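Local coordinates for protein gamma-glutamyl-gamma-aminobutyraldehyde dehydrogenase (Burkholderia cenocepacia, PDB 4LIH) that probably oxidises aldehydes to carboxylic acids with NAD(P)+ as hydride acceptor, as a member of the aldehyde dehydrogenase family, at residues A[474-477]-A[482-485]; A[109-114]-A[340-345]; A[71-76]-A[224-229]. All coordinates share one frame; numbering follows the deposited sequence.

Contact 1 of 3, residues A[474-477]-A[482-485]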
ATOM      1  N   GLY A 474     -10.121 -14.560  11.207  1.00  8.93           N
ATOM      2  CA  GLY A 474      -9.943 -15.950  10.792  1.00  8.87           C
ATOM      3  C   GLY A 474      -8.860 -16.633  11.607  1.00  8.76           C
ATOM      4  O   GLY A 474      -8.314 -16.064  12.508  1.00  9.02           O
ATOM      5  N   GLY A 475      -8.544 -17.858  11.255  1.00  8.60           N
ATOM      6  CA  GLY A 475      -7.760 -18.702  12.107  1.00  8.54           C
ATOM      7  C   GLY A 475      -6.243 -18.702  11.906  1.00  8.49           C
ATOM      8  O   GLY A 475      -5.744 -18.442  10.826  1.00  8.49           O
ATOM      9  N   TYR A 476      -5.551 -18.924  13.014  1.00  8.45           N
ATOM     10  CA  TYR A 476      -4.262 -19.624  13.061  1.00  8.49           C
ATOM     11  C   TYR A 476      -4.591 -21.095  13.259  1.00  8.85           C
ATOM     12  O   TYR A 476      -5.688 -21.450  13.764  1.00  8.86           O
ATOM     13  CB  TYR A 476      -3.453 -19.172  14.268  1.00  8.20           C
ATOM     14  CG  TYR A 476      -2.743 -17.847  14.168  1.00  7.99           C
ATOM     15  CD1 TYR A 476      -3.359 -16.680  13.621  1.00  7.78           C
ATOM     16  CD2 TYR A 476      -1.451 -17.723  14.694  1.00  7.81           C
ATOM     17  CE1 TYR A 476      -2.677 -15.463  13.608  1.00  7.73           C
ATOM     18  CE2 TYR A 476      -0.803 -16.530  14.655  1.00  7.80           C
ATOM     19  CZ  TYR A 476      -1.421 -15.399  14.158  1.00  7.70           C
ATOM     20  OH  TYR A 476      -0.718 -14.235  14.105  1.00  7.76           O
ATOM     21  N   LYS A 477      -3.648 -21.957  12.891  1.00  9.33           N
ATOM     22  CA  LYS A 477      -3.730 -23.388  13.247  1.00  9.81           C
ATOM     23  C   LYS A 477      -5.011 -24.043  12.682  1.00  9.68           C
ATOM     24  O   LYS A 477      -5.232 -23.917  11.493  1.00  9.72           O
ATOM     25  CB  LYS A 477      -3.556 -23.602  14.758  1.00 10.47           C
ATOM     26  CG  LYS A 477      -2.182 -23.127  15.281  1.00 11.06           C
ATOM     27  CD  LYS A 477      -1.941 -23.525  16.724  1.00 12.03           C
ATOM     28  CE  LYS A 477      -2.375 -22.525  17.720  1.00 12.59           C
ATOM     29  NZ  LYS A 477      -1.926 -22.804  19.158  1.00 13.21           N
ATOM     30  N   GLY A 482      -7.132 -18.179   5.746  1.00  7.97           N
ATOM     31  CA  GLY A 482      -7.686 -17.011   5.041  1.00  7.86           C
ATOM     32  C   GLY A 482      -8.431 -16.175   6.058  1.00  7.72           C
ATOM     33  O   GLY A 482      -8.514 -16.561   7.229  1.00  7.73           O
ATOM     34  N   ARG A 483      -8.938 -15.026   5.595  1.00  7.57           N
ATOM     35  CA  ARG A 483      -9.597 -14.084   6.422  1.00  7.45           C
ATOM     36  C   ARG A 483     -10.918 -13.594   5.759  1.00  7.55           C
ATOM     37  O   ARG A 483     -11.016 -13.353   4.558  1.00  7.69           O
ATOM     38  CB  ARG A 483      -8.670 -12.915   6.708  1.00  7.35           C
ATOM     39  CG  ARG A 483      -7.317 -13.283   7.331  1.00  7.29           C
ATOM     40  CD  ARG A 483      -7.589 -13.676   8.746  1.00  7.20           C
ATOM     41  NE  ARG A 483      -6.428 -13.987   9.544  1.00  7.14           N
ATOM     42  CZ  ARG A 483      -5.905 -15.188   9.685  1.00  7.09           C
ATOM     43  NH1 ARG A 483      -6.395 -16.227   9.041  1.00  7.03           N
ATOM     44  NH2 ARG A 483      -4.900 -15.337  10.510  1.00  7.11           N
ATOM     45  N   ASP A 484     -11.909 -13.371   6.595  1.00  7.65           N
ATOM     46  CA  ASP A 484     -13.078 -12.586   6.299  1.00  7.66           C
ATOM     47  C   ASP A 484     -12.944 -11.147   6.809  1.00  7.74           C
ATOM     48  O   ASP A 484     -12.094 -10.861   7.685  1.00  7.76           O
ATOM     49  CB  ASP A 484     -14.313 -13.282   6.895  1.00  7.74           C
ATOM     50  CG  ASP A 484     -14.761 -14.552   6.115  1.00  7.77           C
ATOM     51  OD1 ASP A 484     -14.262 -14.906   5.024  1.00  7.63           O
ATOM     52  OD2 ASP A 484     -15.684 -15.241   6.640  1.00  7.90           O
ATOM     53  N   LYS A 485     -13.756 -10.235   6.225  1.00  7.68           N
ATOM     54  CA  LYS A 485     -13.624  -8.801   6.451  1.00  7.67           C
ATOM     55  C   LYS A 485     -12.263  -8.261   5.922  1.00  7.70           C
ATOM     56  O   LYS A 485     -11.313  -9.038   5.685  1.00  7.75           O
ATOM     57  CB  LYS A 485     -13.815  -8.429   7.937  1.00  7.65           C
ATOM     58  CG  LYS A 485     -15.039  -9.042   8.630  1.00  7.60           C
ATOM     59  CD  LYS A 485     -15.443  -8.263   9.894  1.00  7.58           C
ATOM     60  CE  LYS A 485     -14.403  -8.309  10.987  1.00  7.55           C
ATOM     61  NZ  LYS A 485     -14.824  -7.474  12.126  1.00  7.58           N
TER
HETATM   62  O   HOH W   1      -9.936 -18.503   8.667  1.00 10.29           O
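Gly475 O is gripped by both terminal nitrogens of Arg483. NH1 of Arg483 makes the better bond, 2.9 Å to Gly475 O, but it is bent (134° at the hydrogen) and comes from above the carbonyl plane. NH2 of Arg483 adds a weak bond of 3.2 Å to the same Gly475 O. A second acceptor holds the guanidinium from its own chain segment: Arg483 NH1 donates to Gly482 O over 2.8 Å, much straighter at 159° and lying in the guanidinium plane. The side chain is bent at chi2, which lays the guanidinium over Gly474: Gly474 C lies over one face, 3.6 Å from Arg483 NH1. A water closes the link further along, accepting from Gly475 N and donating to Gly482 O.

Both segments belong to the long loop between strands 457-460 and 494-502 of the aldehyde dehydrogenase fold, and Gly474 lies next to Glu274, the predicted active-site residue. The backbone angles of Gly474 call for glycine, and the same position also lets Gly482 O and Arg483 CD approach closely. Tyr476 brings CD1 to 3.7 Å from Arg483 NH2, its ring plane 28° from the guanidinium. Arg483 NH2 also forms a salt bridge to Glu495 of the second subunit and bonds to Leu496 O there, while Tyr476 OH bonds to Glu164 of that subunit.

Contact 2 of 3, residues A[109-114]-A[340-345]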
ATOM      1  N   LEU A 109     -36.346  -9.074   7.761  1.00 11.69           N
ATOM      2  CA  LEU A 109     -35.145  -9.907   7.735  1.00 11.21           C
ATOM      3  C   LEU A 109     -34.747 -10.282   9.165  1.00 11.00           C
ATOM      4  O   LEU A 109     -34.331 -11.396   9.443  1.00 10.82           O
ATOM      5  CB  LEU A 109     -34.005  -9.178   7.025  1.00 11.11           C
ATOM      6  CG  LEU A 109     -34.122  -9.051   5.521  1.00 11.21           C
ATOM      7  CD1 LEU A 109     -33.045  -8.118   4.985  1.00 11.15           C
ATOM      8  CD2 LEU A 109     -34.040 -10.423   4.868  1.00 11.26           C
ATOM      9  N   SER A 110     -34.813  -9.310  10.052  1.00 10.85           N
ATOM     10  CA  SER A 110     -34.552  -9.560  11.460  1.00 10.64           C
ATOM     11  C   SER A 110     -35.519 -10.619  12.023  1.00 10.60           C
ATOM     12  O   SER A 110     -35.089 -11.542  12.736  1.00 10.30           O
ATOM     13  CB  SER A 110     -34.640  -8.271  12.237  1.00 10.70           C
ATOM     14  OG  SER A 110     -33.672  -7.345  11.808  1.00 10.66           O
ATOM     15  N   LEU A 111     -36.804 -10.507  11.689  1.00 10.65           N
ATOM     16  CA  LEU A 111     -37.809 -11.465  12.208  1.00 10.70           C
ATOM     17  C   LEU A 111     -37.617 -12.869  11.620  1.00 10.47           C
ATOM     18  O   LEU A 111     -37.726 -13.860  12.325  1.00 10.54           O
ATOM     19  CB  LEU A 111     -39.234 -10.919  12.008  1.00 11.07           C
ATOM     20  CG  LEU A 111     -40.408 -11.861  12.393  1.00 11.34           C
ATOM     21  CD1 LEU A 111     -40.464 -12.115  13.900  1.00 11.50           C
ATOM     22  CD2 LEU A 111     -41.708 -11.249  11.905  1.00 11.61           C
ATOM     23  N   LEU A 112     -37.308 -12.964  10.328  1.00 10.23           N
ATOM     24  CA  LEU A 112     -36.978 -14.238   9.716  1.00 10.08           C
ATOM     25  C   LEU A 112     -35.804 -14.918  10.417  1.00  9.83           C
ATOM     26  O   LEU A 112     -35.896 -16.112  10.711  1.00  9.90           O
ATOM     27  CB  LEU A 112     -36.641 -14.070   8.234  1.00 10.08           C
ATOM     28  CG  LEU A 112     -37.786 -13.729   7.328  1.00 10.30           C
ATOM     29  CD1 LEU A 112     -37.237 -13.299   5.978  1.00 10.31           C
ATOM     30  CD2 LEU A 112     -38.682 -14.963   7.167  1.00 10.40           C
ATOM     31  N   GLU A 113     -34.739 -14.157  10.703  1.00  9.56           N
ATOM     32  CA  GLU A 113     -33.541 -14.682  11.373  1.00  9.41           C
ATOM     33  C   GLU A 113     -33.821 -15.191  12.780  1.00  9.32           C
ATOM     34  O   GLU A 113     -33.250 -16.199  13.192  1.00  9.18           O
ATOM     35  CB  GLU A 113     -32.433 -13.595  11.462  1.00  9.45           C
ATOM     36  CG  GLU A 113     -31.003 -14.107  11.724  1.00  9.37           C
ATOM     37  CD  GLU A 113     -30.339 -14.577  10.442  1.00  9.42           C
ATOM     38  OE1 GLU A 113     -31.016 -15.158   9.584  1.00  9.70           O
ATOM     39  OE2 GLU A 113     -29.164 -14.305  10.241  1.00  9.39           O
ATOM     40  N   THR A 114     -34.642 -14.444  13.514  1.00  9.34           N
ATOM     41  CA  THR A 114     -35.021 -14.752  14.907  1.00  9.33           C
ATOM     42  C   THR A 114     -35.933 -15.995  14.918  1.00  9.50           C
ATOM     43  O   THR A 114     -35.726 -16.885  15.716  1.00  9.41           O
ATOM     44  CB  THR A 114     -35.734 -13.546  15.576  1.00  9.37           C
ATOM     45  OG1 THR A 114     -34.784 -12.500  15.866  1.00  9.26           O
ATOM     46  CG2 THR A 114     -36.460 -13.949  16.847  1.00  9.41           C
ATOM     47  N   ASN A 340     -38.046 -15.922  25.427  1.00 16.85           N
ATOM     48  CA  ASN A 340     -38.572 -15.880  24.059  1.00 16.74           C
ATOM     49  C   ASN A 340     -37.754 -14.884  23.236  1.00 16.07           C
ATOM     50  O   ASN A 340     -37.741 -13.685  23.540  1.00 16.44           O
ATOM     51  CB  ASN A 340     -40.060 -15.474  24.053  1.00 17.29           C
ATOM     52  CG  ASN A 340     -40.730 -15.657  22.688  1.00 17.60           C
ATOM     53  OD1 ASN A 340     -40.081 -15.680  21.650  1.00 16.71           O
ATOM     54  ND2 ASN A 340     -42.062 -15.803  22.696  1.00 18.01           N
ATOM     55  N   PRO A 341     -37.110 -15.358  22.159  1.00 15.26           N
ATOM     56  CA  PRO A 341     -36.316 -14.370  21.424  1.00 15.05           C
ATOM     57  C   PRO A 341     -37.144 -13.330  20.658  1.00 14.94           C
ATOM     58  O   PRO A 341     -36.574 -12.332  20.256  1.00 14.20           O
ATOM     59  CB  PRO A 341     -35.475 -15.216  20.477  1.00 14.88           C
ATOM     60  CG  PRO A 341     -36.199 -16.475  20.327  1.00 14.97           C
ATOM     61  CD  PRO A 341     -36.952 -16.713  21.595  1.00 15.40           C
ATOM     62  N   LEU A 342     -38.468 -13.526  20.532  1.00 15.33           N
ATOM     63  CA  LEU A 342     -39.352 -12.515  19.969  1.00 15.64           C
ATOM     64  C   LEU A 342     -39.554 -11.306  20.883  1.00 15.96           C
ATOM     65  O   LEU A 342     -40.085 -10.276  20.430  1.00 15.15           O
ATOM     66  CB  LEU A 342     -40.716 -13.106  19.590  1.00 16.13           C
ATOM     67  CG  LEU A 342     -40.703 -14.047  18.383  1.00 16.21           C
ATOM     68  CD1 LEU A 342     -42.062 -14.705  18.192  1.00 16.91           C
ATOM     69  CD2 LEU A 342     -40.269 -13.306  17.123  1.00 16.23           C
ATOM     70  N   ASP A 343     -39.105 -11.438  22.143  1.00 15.84           N
ATOM     71  CA  ASP A 343     -39.199 -10.386  23.145  1.00 16.12           C
ATOM     72  C   ASP A 343     -37.936  -9.526  23.112  1.00 15.87           C
ATOM     73  O   ASP A 343     -36.824 -10.034  23.350  1.00 15.24           O
ATOM     74  CB  ASP A 343     -39.365 -11.028  24.532  1.00 16.41           C
ATOM     75  CG  ASP A 343     -39.567 -10.006  25.657  1.00 16.87           C
ATOM     76  OD1 ASP A 343     -39.111  -8.838  25.567  1.00 16.72           O
ATOM     77  OD2 ASP A 343     -40.157 -10.435  26.660  1.00 16.91           O
ATOM     78  N   PRO A 344     -38.088  -8.227  22.833  1.00 16.40           N
ATOM     79  CA  PRO A 344     -36.905  -7.356  22.706  1.00 16.60           C
ATOM     80  C   PRO A 344     -36.060  -7.164  23.947  1.00 16.84           C
ATOM     81  O   PRO A 344     -34.960  -6.651  23.815  1.00 16.66           O
ATOM     82  CB  PRO A 344     -37.469  -5.994  22.244  1.00 16.84           C
ATOM     83  CG  PRO A 344     -38.901  -6.205  21.955  1.00 17.14           C
ATOM     84  CD  PRO A 344     -39.341  -7.557  22.430  1.00 16.70           C
ATOM     85  N   SER A 345     -36.541  -7.555  25.126  1.00 17.25           N
ATOM     86  CA  SER A 345     -35.752  -7.399  26.335  1.00 18.12           C
ATOM     87  C   SER A 345     -34.873  -8.602  26.580  1.00 18.01           C
ATOM     88  O   SER A 345     -34.098  -8.589  27.529  1.00 18.28           O
ATOM     89  CB  SER A 345     -36.648  -7.207  27.569  1.00 18.40           C
ATOM     90  OG  SER A 345     -37.443  -8.359  27.831  1.00 19.77           O
TER
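Two leucine methyls sit closer than usual van der Waals contact: Leu111 CD1 and Leu342 CD2 are 3.4 Å apart. Leu111 gets there with CG anti to its own backbone N (chi1 175°), so the side chain leans from the flank of its helix and meets the leucine obliquely, one methyl from each. Thr114, one turn further on, points toward the loop. Its CG2 lies 3.9 Å from Leu342 CD2 and 4.0 Å from Pro341 CB, touching both the leucine and the proline ring, and the same methyl rests 3.8 Å from Pro341 O. The hydroxyl of Thr114 is turned to other business, bonding Lys119 O and Thr124 OG1, which leaves the methyl for the contact.

Helix 106-117 thus packs on the loop that leads from helix 319-333 to helix 354-370. The loop presents Pro341 and Leu342 at the corners of a type I beta turn, Asn340 to Asp343, reinforced by an Asx turn in which Leu342 N donates to Asn340 OD1 over 2.9 Å. A second Asx turn follows at once, where Asp343 OD1 accepts from Ser345 N and Ser345 OG on one face of the carboxylate. Helix 14-23 covers the leucines, with Trp17 and Lys20 against Leu111 and Leu14 against Leu342.

Contact 3 of 3, residues A[71-76]-A[224-229]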
ATOM      1  N   VAL A  71     -24.868 -23.714 -10.595  1.00 10.62           N
ATOM      2  CA  VAL A  71     -23.504 -23.596 -11.047  1.00 10.55           C
ATOM      3  C   VAL A  71     -23.384 -23.226 -12.530  1.00 10.63           C
ATOM      4  O   VAL A  71     -22.538 -22.408 -12.897  1.00 10.48           O
ATOM      5  CB  VAL A  71     -22.689 -24.876 -10.721  1.00 10.50           C
ATOM      6  CG1 VAL A  71     -21.357 -24.855 -11.445  1.00 10.57           C
ATOM      7  CG2 VAL A  71     -22.489 -25.020  -9.215  1.00 10.36           C
ATOM      8  N   ALA A  72     -24.243 -23.803 -13.358  1.00 10.89           N
ATOM      9  CA  ALA A  72     -24.283 -23.513 -14.793  1.00 10.99           C
ATOM     10  C   ALA A  72     -24.658 -22.061 -15.069  1.00 11.02           C
ATOM     11  O   ALA A  72     -24.022 -21.400 -15.914  1.00 11.02           O
ATOM     12  CB  ALA A  72     -25.249 -24.455 -15.510  1.00 11.18           C
ATOM     13  N   ALA A  73     -25.650 -21.569 -14.331  1.00 10.92           N
ATOM     14  CA  ALA A  73     -26.106 -20.178 -14.474  1.00 10.98           C
ATOM     15  C   ALA A  73     -25.012 -19.187 -14.032  1.00 10.82           C
ATOM     16  O   ALA A  73     -24.818 -18.130 -14.617  1.00 10.72           O
ATOM     17  CB  ALA A  73     -27.388 -19.945 -13.668  1.00 11.09           C
ATOM     18  N   ALA A  74     -24.334 -19.545 -12.956  1.00 10.90           N
ATOM     19  CA  ALA A  74     -23.213 -18.770 -12.436  1.00 10.71           C
ATOM     20  C   ALA A  74     -22.068 -18.693 -13.428  1.00 10.95           C
ATOM     21  O   ALA A  74     -21.439 -17.623 -13.639  1.00 10.36           O
ATOM     22  CB  ALA A  74     -22.751 -19.409 -11.159  1.00 10.68           C
ATOM     23  N   ARG A  75     -21.748 -19.860 -13.985  1.00 11.48           N
ATOM     24  CA  ARG A  75     -20.695 -20.014 -14.981  1.00 12.01           C
ATOM     25  C   ARG A  75     -21.063 -19.186 -16.209  1.00 12.36           C
ATOM     26  O   ARG A  75     -20.231 -18.439 -16.760  1.00 12.01           O
ATOM     27  CB  ARG A  75     -20.530 -21.486 -15.360  1.00 12.51           C
ATOM     28  CG  ARG A  75     -19.618 -21.753 -16.565  1.00 13.02           C
ATOM     29  CD  ARG A  75     -18.277 -20.997 -16.442  1.00 13.13           C
ATOM     30  NE  ARG A  75     -17.627 -21.468 -15.280  1.00 12.92           N
ATOM     31  CZ  ARG A  75     -16.623 -20.906 -14.616  1.00 12.61           C
ATOM     32  NH1 ARG A  75     -16.030 -19.776 -14.985  1.00 12.47           N
ATOM     33  NH2 ARG A  75     -16.237 -21.522 -13.528  1.00 12.41           N
ATOM     34  N   ARG A  76     -22.322 -19.302 -16.627  1.00 12.56           N
ATOM     35  CA  ARG A  76     -22.756 -18.614 -17.839  1.00 12.94           C
ATOM     36  C   ARG A  76     -22.644 -17.116 -17.641  1.00 12.32           C
ATOM     37  O   ARG A  76     -22.081 -16.397 -18.486  1.00 12.16           O
ATOM     38  CB  ARG A  76     -24.199 -18.974 -18.171  1.00 13.99           C
ATOM     39  CG  ARG A  76     -24.704 -18.346 -19.462  1.00 15.04           C
ATOM     40  CD  ARG A  76     -26.227 -18.329 -19.493  1.00 15.98           C
ATOM     41  NE  ARG A  76     -26.735 -17.400 -18.487  1.00 16.94           N
ATOM     42  CZ  ARG A  76     -27.668 -17.676 -17.575  1.00 17.65           C
ATOM     43  NH1 ARG A  76     -28.226 -18.890 -17.488  1.00 17.82           N
ATOM     44  NH2 ARG A  76     -28.040 -16.715 -16.730  1.00 17.73           N
ATOM     45  N   VAL A 224     -25.891 -14.495 -11.106  1.00 11.11           N
ATOM     46  CA  VAL A 224     -24.722 -13.944 -10.402  1.00 10.77           C
ATOM     47  C   VAL A 224     -24.785 -14.215  -8.885  1.00 10.50           C
ATOM     48  O   VAL A 224     -23.721 -14.374  -8.210  1.00 10.08           O
ATOM     49  CB  VAL A 224     -24.579 -12.462 -10.754  1.00 10.94           C
ATOM     50  CG1 VAL A 224     -23.564 -11.784  -9.820  1.00 10.82           C
ATOM     51  CG2 VAL A 224     -24.189 -12.308 -12.226  1.00 11.09           C
ATOM     52  N   PHE A 225     -26.028 -14.317  -8.373  1.00 10.24           N
ATOM     53  CA  PHE A 225     -26.270 -14.663  -6.977  1.00 10.06           C
ATOM     54  C   PHE A 225     -27.437 -15.649  -6.887  1.00 10.07           C
ATOM     55  O   PHE A 225     -28.554 -15.310  -7.232  1.00 10.43           O
ATOM     56  CB  PHE A 225     -26.468 -13.432  -6.085  1.00  9.95           C
ATOM     57  CG  PHE A 225     -26.545 -13.758  -4.594  1.00  9.82           C
ATOM     58  CD1 PHE A 225     -25.498 -14.383  -3.915  1.00  9.69           C
ATOM     59  CD2 PHE A 225     -27.692 -13.454  -3.885  1.00  9.81           C
ATOM     60  CE1 PHE A 225     -25.612 -14.658  -2.552  1.00  9.61           C
ATOM     61  CE2 PHE A 225     -27.830 -13.759  -2.561  1.00  9.69           C
ATOM     62  CZ  PHE A 225     -26.777 -14.361  -1.875  1.00  9.56           C
ATOM     63  N   ASN A 226     -27.107 -16.890  -6.531  1.00  9.92           N
ATOM     64  CA  ASN A 226     -28.045 -18.015  -6.420  1.00  9.85           C
ATOM     65  C   ASN A 226     -27.981 -18.584  -5.002  1.00  9.82           C
ATOM     66  O   ASN A 226     -26.901 -18.648  -4.391  1.00  9.41           O
ATOM     67  CB  ASN A 226     -27.639 -19.137  -7.357  1.00  9.93           C
ATOM     68  CG  ASN A 226     -27.288 -18.654  -8.748  1.00 10.01           C
ATOM     69  OD1 ASN A 226     -28.166 -18.438  -9.585  1.00 10.16           O
ATOM     70  ND2 ASN A 226     -25.998 -18.394  -8.974  1.00 10.00           N
ATOM     71  N   VAL A 227     -29.137 -19.030  -4.493  1.00  9.89           N
ATOM     72  CA  VAL A 227     -29.235 -19.631  -3.167  1.00  9.91           C
ATOM     73  C   VAL A 227     -29.897 -21.014  -3.331  1.00 10.15           C
ATOM     74  O   VAL A 227     -30.979 -21.144  -3.970  1.00 10.69           O
ATOM     75  CB  VAL A 227     -30.016 -18.718  -2.174  1.00  9.80           C
ATOM     76  CG1 VAL A 227     -30.300 -19.427  -0.846  1.00  9.68           C
ATOM     77  CG2 VAL A 227     -29.245 -17.411  -1.932  1.00  9.68           C
ATOM     78  N   VAL A 228     -29.199 -22.034  -2.842  1.00 10.27           N
ATOM     79  CA  VAL A 228     -29.576 -23.437  -2.963  1.00 10.47           C
ATOM     80  C   VAL A 228     -29.743 -24.041  -1.569  1.00 10.47           C
ATOM     81  O   VAL A 228     -28.787 -24.575  -0.993  1.00 10.07           O
ATOM     82  CB  VAL A 228     -28.507 -24.219  -3.761  1.00 10.63           C
ATOM     83  CG1 VAL A 228     -28.822 -25.698  -3.865  1.00 10.96           C
ATOM     84  CG2 VAL A 228     -28.372 -23.611  -5.128  1.00 10.73           C
ATOM     85  N   PRO A 229     -30.969 -23.967  -1.034  1.00 10.45           N
ATOM     86  CA  PRO A 229     -31.217 -24.572   0.281  1.00 10.60           C
ATOM     87  C   PRO A 229     -31.147 -26.110   0.238  1.00 10.83           C
ATOM     88  O   PRO A 229     -31.308 -26.700  -0.843  1.00 10.42           O
ATOM     89  CB  PRO A 229     -32.624 -24.081   0.657  1.00 10.59           C
ATOM     90  CG  PRO A 229     -33.125 -23.258  -0.461  1.00 10.64           C
ATOM     91  CD  PRO A 229     -32.154 -23.306  -1.598  1.00 10.66           C
TER
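With chi1 at -46° the CG of Asn226 swings to the backbone-N side, across from its carbonyl carbon, and chi2 of -83° then turns the amide so that its nitrogen and oxygen meet neighbouring residues of the helix. ND2 of Asn226 lies 4.0 Å from Ala74 CB, a van der Waals contact between a polar group and a methyl. The approach of Asn226 OD1 to Ala73 CB is looser, at 4.4 Å. The two alanines are approached differently: the CB of Ala73 points at the strand, whereas that of Ala74 leaves the helix to one side.

Such small side chains allow the helix and strand backbones to come close, with Ala74 CA and Val224 CA 5.5 Å apart. The amide finds its polar partners elsewhere. OD1 of Asn226 accepts from Asp33 N, and ND2 donates to Gly223 O, just before the strand, and to Val196 O on the neighbouring strand. Held at both ends, the buried amide has its rotation fixed, and its oxygen and nitrogen cannot readily be exchanged. Ala74 O is in turn bonded to Ser195 OG, a further tie between helix 64-80 and the start of strand 195-199.

Strand 225-227 runs parallel to strand 195-199. On the other side of the sheet Phe225, pointing away from the helix, packs against Ala215 of helix 206-218 and meets Phe186 edge-to-face. Helix 64-80 therefore lies on one face of the strand and helix 206-218 on the other. Parallel strands layered between helices in this way are typical of the Rossmann-like dinucleotide-binding domain of aldehyde dehydrogenases.

The contacts lie far apart, their centres about 29 Å from each other for contacts 1 and 2, about 26 Å for 1 and 3 and about 30 Å for 2 and 3, and none touches another. Along the chain contacts 2 and 3 interlock, in the order 71-76, 109-114, 224-229, 340-345, while contact 1 follows both. Contacts 1 and 2 lie on opposite sides of the chain's centre. Contact 3 sits against the sheet containing strands 195-199 and 225-227, contact 2 joins an early helix to a late loop, and contact 1 is local, within the loop before strand 494-502, by the predicted active site and the second subunit. Contacts 2 and 3 tie early chain segments to later ones.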